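Local coordinates for protein DNA polymerase III subunit beta (Pseudomonas aeruginosa, PDB 4TSZ) that tethers DNA polymerases and other proteins to DNA and so gives them processivity, at residues L136-D141 / C181-Q186; F129-S134 / V216-G221. All blocks are in the same frame, centred on the assembly; numbering follows the deposited sequence.

In the fold
Both contacts involve helix 133-141 in the central domain, and their centres lie about 11 Å apart. Contact 2 is the more buried: strand 125-132, an outermost strand of its eight-stranded sheet, pairs with strand 215-221, and the chain then turns into the helix. Contact 1 is partly buried and sets R138 and L139 of that helix on strand 177-184 of the other eight-stranded sheet. The chemistry follows the place: backbone hydrogen bonds plus apolar side chains at contact 2, but side-chain packing that includes a buried arginine nitrogen at contact 1. With L136 packed on V216 and I218, the helix touches both sheets; A185 separately touches I131.

Contact 1 of 2, residues L136-D141 / C181-Q186; sequences LRRLID and CSLDAQ
C181 faces helix 133-141 and meets two of its side chains, R138 and L139. Its SG stands anti to the backbone N (chi1 -169°), with NH1 of R138 3.4 Å from SG and CD2 of L139 3.7 Å from the same sulfur. L139 CD2 also presses on the C181 backbone, 3.3 Å from C181 O. S182 turns its side chain from the helix, and its OG is hydrogen-bonded to NE of R169. At L183 the strand faces the helix again. Here L183 CG lies 3.7 Å from L139 CD2, and the two leucines slide past each other in opposite directions, the L139 methyl coming between C181 and L183. The extended R138 chain crosses L183 obliquely, bringing NH1 to 3.4 Å from L183 CD2. Beyond L183 the chain leaves the helix through an inverse gamma turn centred on D184.

This is a helix packed by its side chains on a face of an antiparallel sheet within the central domain; helix and strand run nearly antiparallel, at 163°, with axes 8.3 Å apart. Strand 167-173, one of the two neighbours of strand 177-184, also meets the helix: S170 OG is hydrogen-bonded to L139 O, and S170 pairs by backbone with C181.

What joins the segments is apolar contact round L139 CD2, together with the R138 NH1 contacts to C181 and L183. NH1 is buried with no polar partner in the model, while NH2 has a long, weak ion pair with E353 and R142 NH1 close by, so the charge may be only partly balanced.

Contact 2 of 2, residues F129-S134 / V216-G221; sequences FSIAQS and VGIVLG
The side chains of F129 and I218 lie side by side, pointing the same way. I218 CB sits over one face of the F129 ring as a CH-pi contact, 3.9 Å from the ring centroid but offset toward the rim, while I218 CG2 reaches CZ of F129 at 3.6 Å. With chi1 at 62°, F129 CG stands between its backbone N and carbonyl carbon; the side chain starts from there, and the ring's face then meets I218 CB. L220 CD1 lies at the ring edge, near its plane. I131 and V216 also point alike on this face, I131 CG2 being 3.7 Å from V216 CG1.

The backbones beneath form an antiparallel pair at the edge of an antiparallel eight-stranded sheet, with 125-132 as its outermost strand. F129 with I218 and I131 with V216 are hydrogen-bonded pairs, and S130 with G217 is the non-hydrogen-bonded pair between them. The straightest bond, I218 N to F129 O, is 2.7 Å long with 169° at the hydrogen.

A132 is the N-cap of helix 133-141. Just past it, Q133 crosses V216 at about a right angle, its CG 3.9 Å from V216 CB. The Q133 amide goes on to hydrogen-bond E215 O through NE2 and E211 N through OE1.

Contact 1 of 2, residues L136-D141 / C181-Q186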
ATOM      1  N   LEU E 136     -20.544 -19.325   1.565  1.00 52.61           N
ATOM      2  CA  LEU E 136     -19.481 -19.568   2.536  1.00 49.81           C
ATOM      3  C   LEU E 136     -18.644 -18.310   2.770  1.00 50.58           C
ATOM      4  O   LEU E 136     -18.341 -17.998   3.922  1.00 48.15           O
ATOM      5  CB  LEU E 136     -18.599 -20.763   2.137  1.00 49.45           C
ATOM      6  CG  LEU E 136     -17.462 -21.140   3.101  1.00 51.94           C
ATOM      7  CD1 LEU E 136     -17.978 -21.423   4.517  1.00 51.82           C
ATOM      8  CD2 LEU E 136     -16.681 -22.317   2.574  1.00 55.80           C
ATOM      9  N   ARG E 137     -18.290 -17.583   1.685  1.00 47.72           N
ATOM     10  CA  ARG E 137     -17.528 -16.341   1.768  1.00 46.87           C
ATOM     11  C   ARG E 137     -18.275 -15.291   2.613  1.00 52.36           C
ATOM     12  O   ARG E 137     -17.634 -14.621   3.426  1.00 52.67           O
ATOM     13  CB  ARG E 137     -17.180 -15.778   0.374  1.00 48.90           C
ATOM     14  CG  ARG E 137     -15.973 -14.856   0.446  1.00 57.08           C
ATOM     15  CD  ARG E 137     -15.762 -13.984  -0.764  1.00 57.32           C
ATOM     16  NE  ARG E 137     -14.739 -12.982  -0.465  1.00 61.34           N
ATOM     17  CZ  ARG E 137     -13.704 -12.702  -1.247  1.00 73.37           C
ATOM     18  NH1 ARG E 137     -13.546 -13.334  -2.405  1.00 53.65           N
ATOM     19  NH2 ARG E 137     -12.822 -11.780  -0.883  1.00 62.84           N
ATOM     20  N   ARG E 138     -19.617 -15.169   2.428  1.00 48.76           N
ATOM     21  CA  ARG E 138     -20.513 -14.283   3.183  1.00 48.15           C
ATOM     22  C   ARG E 138     -20.402 -14.582   4.687  1.00 50.15           C
ATOM     23  O   ARG E 138     -20.225 -13.658   5.466  1.00 48.01           O
ATOM     24  CB  ARG E 138     -21.971 -14.452   2.716  1.00 49.91           C
ATOM     25  CG  ARG E 138     -22.989 -13.532   3.415  1.00 64.65           C
ATOM     26  CD  ARG E 138     -24.439 -13.923   3.111  1.00 81.99           C
ATOM     27  NE  ARG E 138     -25.396 -12.835   3.393  1.00 92.66           N
ATOM     28  CZ  ARG E 138     -26.202 -12.766   4.459  1.00110.17           C
ATOM     29  NH1 ARG E 138     -26.190 -13.726   5.375  1.00 97.75           N
ATOM     30  NH2 ARG E 138     -27.028 -11.738   4.611  1.00102.87           N
ATOM     31  N   LEU E 139     -20.470 -15.871   5.087  1.00 48.36           N
ATOM     32  CA  LEU E 139     -20.356 -16.289   6.493  1.00 47.98           C
ATOM     33  C   LEU E 139     -19.048 -15.821   7.122  1.00 50.26           C
ATOM     34  O   LEU E 139     -19.061 -15.311   8.249  1.00 50.55           O
ATOM     35  CB  LEU E 139     -20.503 -17.811   6.649  1.00 48.42           C
ATOM     36  CG  LEU E 139     -21.877 -18.419   6.364  1.00 54.48           C
ATOM     37  CD1 LEU E 139     -21.820 -19.909   6.478  1.00 54.63           C
ATOM     38  CD2 LEU E 139     -22.943 -17.903   7.325  1.00 56.61           C
ATOM     39  N   ILE E 140     -17.928 -15.947   6.370  1.00 44.31           N
ATOM     40  CA  ILE E 140     -16.596 -15.547   6.833  1.00 41.77           C
ATOM     41  C   ILE E 140     -16.485 -14.015   6.874  1.00 43.68           C
ATOM     42  O   ILE E 140     -16.132 -13.475   7.919  1.00 41.68           O
ATOM     43  CB  ILE E 140     -15.443 -16.205   6.011  1.00 43.78           C
ATOM     44  CG1 ILE E 140     -15.536 -17.749   6.022  1.00 44.52           C
ATOM     45  CG2 ILE E 140     -14.062 -15.717   6.511  1.00 43.75           C
ATOM     46  CD1 ILE E 140     -14.682 -18.491   4.924  1.00 50.66           C
ATOM     47  N   ASP E 141     -16.778 -13.331   5.746  1.00 40.53           N
ATOM     48  CA  ASP E 141     -16.668 -11.877   5.624  1.00 40.82           C
ATOM     49  C   ASP E 141     -17.610 -11.092   6.548  1.00 44.41           C
ATOM     50  O   ASP E 141     -17.249  -9.999   6.965  1.00 42.55           O
ATOM     51  CB  ASP E 141     -16.814 -11.418   4.163  1.00 43.39           C
ATOM     52  CG  ASP E 141     -15.667 -11.808   3.237  1.00 50.77           C
ATOM     53  OD1 ASP E 141     -14.576 -12.169   3.748  1.00 48.20           O
ATOM     54  OD2 ASP E 141     -15.852 -11.735   2.003  1.00 56.62           O
ATOM     55  N   CYS E 181     -23.162 -15.281  11.872  1.00 48.29           N
ATOM     56  CA  CYS E 181     -23.963 -15.301  10.649  1.00 49.05           C
ATOM     57  C   CYS E 181     -24.459 -16.720  10.409  1.00 55.33           C
ATOM     58  O   CYS E 181     -23.675 -17.658  10.533  1.00 53.77           O
ATOM     59  CB  CYS E 181     -23.174 -14.765   9.458  1.00 47.65           C
ATOM     60  SG  CYS E 181     -24.190 -14.464   7.988  1.00 52.09           S
ATOM     61  N   SER E 182     -25.763 -16.882  10.123  1.00 55.10           N
ATOM     62  CA  SER E 182     -26.385 -18.189   9.887  1.00 57.32           C
ATOM     63  C   SER E 182     -27.035 -18.226   8.514  1.00 67.38           C
ATOM     64  O   SER E 182     -27.660 -17.247   8.100  1.00 67.97           O
ATOM     65  CB  SER E 182     -27.435 -18.486  10.956  1.00 59.76           C
ATOM     66  OG  SER E 182     -26.919 -18.367  12.270  1.00 62.51           O
ATOM     67  N   LEU E 183     -26.880 -19.344   7.806  1.00 67.61           N
ATOM     68  CA  LEU E 183     -27.469 -19.561   6.486  1.00 69.91           C
ATOM     69  C   LEU E 183     -28.036 -20.976   6.414  1.00 77.23           C
ATOM     70  O   LEU E 183     -27.346 -21.927   6.784  1.00 74.73           O
ATOM     71  CB  LEU E 183     -26.442 -19.328   5.354  1.00 69.18           C
ATOM     72  CG  LEU E 183     -25.969 -17.891   5.119  1.00 74.12           C
ATOM     73  CD1 LEU E 183     -24.896 -17.839   4.031  1.00 73.15           C
ATOM     74  CD2 LEU E 183     -27.155 -16.943   4.778  1.00 79.56           C
ATOM     75  N   ASP E 184     -29.301 -21.112   5.971  1.00 79.19           N
ATOM     76  CA  ASP E 184     -29.919 -22.431   5.872  1.00 82.10           C
ATOM     77  C   ASP E 184     -29.478 -23.140   4.589  1.00 88.81           C
ATOM     78  O   ASP E 184     -30.111 -23.011   3.537  1.00 90.22           O
ATOM     79  CB  ASP E 184     -31.445 -22.415   6.118  1.00 86.24           C
ATOM     80  CG  ASP E 184     -32.250 -21.526   5.200  1.00 98.65           C
ATOM     81  OD1 ASP E 184     -32.122 -20.287   5.312  1.00 98.41           O
ATOM     82  OD2 ASP E 184     -33.054 -22.067   4.406  1.00108.80           O
ATOM     83  N   ALA E 185     -28.341 -23.857   4.690  1.00 85.16           N
ATOM     84  CA  ALA E 185     -27.708 -24.598   3.600  1.00 85.56           C
ATOM     85  C   ALA E 185     -28.276 -26.018   3.376  1.00 93.45           C
ATOM     86  O   ALA E 185     -27.876 -26.688   2.417  1.00 93.19           O
ATOM     87  CB  ALA E 185     -26.211 -24.662   3.835  1.00 84.36           C
ATOM     88  N   GLN E 186     -29.222 -26.456   4.247  1.00 93.12           N
ATOM     89  CA  GLN E 186     -29.882 -27.772   4.227  1.00 95.77           C
ATOM     90  C   GLN E 186     -28.882 -28.948   4.214  1.00101.12           C
ATOM     91  O   GLN E 186     -28.963 -29.844   3.370  1.00101.68           O
ATOM     92  CB  GLN E 186     -30.948 -27.862   3.112  1.00 98.92           C
TER

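Contact 2 of 2, residues F129-S134 / V216-G221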
ATOM      1  N   PHE E 129     -20.215 -31.915   2.671  1.00 68.21           N
ATOM      2  CA  PHE E 129     -21.308 -31.263   1.956  1.00 67.98           C
ATOM      3  C   PHE E 129     -20.773 -30.301   0.908  1.00 70.10           C
ATOM      4  O   PHE E 129     -19.619 -29.880   0.981  1.00 67.40           O
ATOM      5  CB  PHE E 129     -22.209 -30.504   2.960  1.00 69.41           C
ATOM      6  CG  PHE E 129     -21.529 -29.389   3.732  1.00 67.99           C
ATOM      7  CD1 PHE E 129     -20.903 -29.642   4.950  1.00 70.16           C
ATOM      8  CD2 PHE E 129     -21.532 -28.087   3.252  1.00 68.14           C
ATOM      9  CE1 PHE E 129     -20.274 -28.612   5.662  1.00 69.27           C
ATOM     10  CE2 PHE E 129     -20.894 -27.059   3.958  1.00 69.29           C
ATOM     11  CZ  PHE E 129     -20.282 -27.326   5.166  1.00 66.82           C
ATOM     12  N   SER E 130     -21.632 -29.933  -0.046  1.00 68.05           N
ATOM     13  CA  SER E 130     -21.317 -28.961  -1.085  1.00 66.93           C
ATOM     14  C   SER E 130     -22.091 -27.673  -0.789  1.00 68.64           C
ATOM     15  O   SER E 130     -23.211 -27.728  -0.275  1.00 69.59           O
ATOM     16  CB  SER E 130     -21.679 -29.509  -2.460  1.00 72.77           C
ATOM     17  OG  SER E 130     -20.879 -28.890  -3.453  1.00 82.71           O
ATOM     18  N   ILE E 131     -21.485 -26.523  -1.080  1.00 62.74           N
ATOM     19  CA  ILE E 131     -22.088 -25.212  -0.831  1.00 62.13           C
ATOM     20  C   ILE E 131     -21.604 -24.173  -1.850  1.00 65.44           C
ATOM     21  O   ILE E 131     -20.483 -24.270  -2.344  1.00 65.18           O
ATOM     22  CB  ILE E 131     -21.872 -24.755   0.661  1.00 64.32           C
ATOM     23  CG1 ILE E 131     -22.810 -23.584   1.050  1.00 64.77           C
ATOM     24  CG2 ILE E 131     -20.381 -24.486   1.011  1.00 63.30           C
ATOM     25  CD1 ILE E 131     -22.686 -23.035   2.473  1.00 71.19           C
ATOM     26  N   ALA E 132     -22.449 -23.174  -2.153  1.00 62.18           N
ATOM     27  CA  ALA E 132     -22.095 -22.057  -3.028  1.00 60.86           C
ATOM     28  C   ALA E 132     -20.926 -21.307  -2.374  1.00 62.05           C
ATOM     29  O   ALA E 132     -20.960 -21.070  -1.160  1.00 60.23           O
ATOM     30  CB  ALA E 132     -23.282 -21.120  -3.178  1.00 62.42           C
ATOM     31  N   GLN E 133     -19.879 -20.985  -3.165  1.00 57.90           N
ATOM     32  CA  GLN E 133     -18.688 -20.268  -2.697  1.00 56.15           C
ATOM     33  C   GLN E 133     -19.071 -18.930  -2.066  1.00 59.60           C
ATOM     34  O   GLN E 133     -18.531 -18.557  -1.023  1.00 58.03           O
ATOM     35  CB  GLN E 133     -17.690 -20.055  -3.846  1.00 56.68           C
ATOM     36  CG  GLN E 133     -16.909 -21.312  -4.227  1.00 64.89           C
ATOM     37  CD  GLN E 133     -15.864 -21.065  -5.291  1.00 69.65           C
ATOM     38  OE1 GLN E 133     -15.119 -20.088  -5.255  1.00 59.90           O
ATOM     39  NE2 GLN E 133     -15.761 -21.975  -6.248  1.00 61.64           N
ATOM     40  N   SER E 134     -20.039 -18.251  -2.690  1.00 56.93           N
ATOM     41  CA  SER E 134     -20.619 -16.966  -2.308  1.00 56.70           C
ATOM     42  C   SER E 134     -21.230 -17.007  -0.892  1.00 57.80           C
ATOM     43  O   SER E 134     -21.071 -16.043  -0.138  1.00 54.47           O
ATOM     44  CB  SER E 134     -21.693 -16.585  -3.333  1.00 63.62           C
ATOM     45  OG  SER E 134     -22.465 -15.454  -2.966  1.00 75.98           O
ATOM     46  N   VAL E 216     -18.253 -25.105  -3.757  1.00 57.67           N
ATOM     47  CA  VAL E 216     -17.130 -25.613  -2.969  1.00 55.01           C
ATOM     48  C   VAL E 216     -17.559 -26.857  -2.171  1.00 57.31           C
ATOM     49  O   VAL E 216     -18.615 -26.859  -1.538  1.00 56.70           O
ATOM     50  CB  VAL E 216     -16.415 -24.516  -2.114  1.00 56.99           C
ATOM     51  CG1 VAL E 216     -17.357 -23.863  -1.098  1.00 56.87           C
ATOM     52  CG2 VAL E 216     -15.148 -25.050  -1.438  1.00 55.46           C
ATOM     53  N   GLY E 217     -16.754 -27.906  -2.261  1.00 53.29           N
ATOM     54  CA  GLY E 217     -16.960 -29.128  -1.506  1.00 53.83           C
ATOM     55  C   GLY E 217     -16.256 -28.987  -0.172  1.00 56.11           C
ATOM     56  O   GLY E 217     -15.067 -28.662  -0.138  1.00 54.07           O
ATOM     57  N   ILE E 218     -16.988 -29.194   0.933  1.00 53.01           N
ATOM     58  CA  ILE E 218     -16.437 -29.080   2.286  1.00 51.76           C
ATOM     59  C   ILE E 218     -16.384 -30.431   2.977  1.00 56.73           C
ATOM     60  O   ILE E 218     -17.348 -31.196   2.910  1.00 57.48           O
ATOM     61  CB  ILE E 218     -17.210 -28.032   3.155  1.00 54.46           C
ATOM     62  CG1 ILE E 218     -17.198 -26.611   2.526  1.00 53.70           C
ATOM     63  CG2 ILE E 218     -16.744 -28.016   4.632  1.00 53.84           C
ATOM     64  CD1 ILE E 218     -15.834 -25.929   2.366  1.00 56.02           C
ATOM     65  N   VAL E 219     -15.261 -30.705   3.665  1.00 51.57           N
ATOM     66  CA  VAL E 219     -15.092 -31.902   4.479  1.00 51.61           C
ATOM     67  C   VAL E 219     -14.700 -31.419   5.870  1.00 55.62           C
ATOM     68  O   VAL E 219     -13.721 -30.682   6.030  1.00 52.72           O
ATOM     69  CB  VAL E 219     -14.080 -32.958   3.918  1.00 55.18           C
ATOM     70  CG1 VAL E 219     -13.914 -34.137   4.884  1.00 55.31           C
ATOM     71  CG2 VAL E 219     -14.492 -33.454   2.531  1.00 55.80           C
ATOM     72  N   LEU E 220     -15.481 -31.828   6.867  1.00 55.33           N
ATOM     73  CA  LEU E 220     -15.201 -31.533   8.263  1.00 55.60           C
ATOM     74  C   LEU E 220     -14.680 -32.812   8.900  1.00 61.69           C
ATOM     75  O   LEU E 220     -15.374 -33.831   8.890  1.00 63.50           O
ATOM     76  CB  LEU E 220     -16.448 -31.015   9.018  1.00 56.22           C
ATOM     77  CG  LEU E 220     -17.092 -29.700   8.542  1.00 60.45           C
ATOM     78  CD1 LEU E 220     -18.196 -29.270   9.491  1.00 61.35           C
ATOM     79  CD2 LEU E 220     -16.055 -28.562   8.393  1.00 59.43           C
ATOM     80  N   GLY E 221     -13.441 -32.758   9.372  1.00 57.47           N
ATOM     81  CA  GLY E 221     -12.789 -33.865  10.062  1.00 58.43           C
ATOM     82  C   GLY E 221     -12.602 -33.512  11.519  1.00 62.28           C
ATOM     83  O   GLY E 221     -12.907 -32.387  11.921  1.00 60.85           O
TER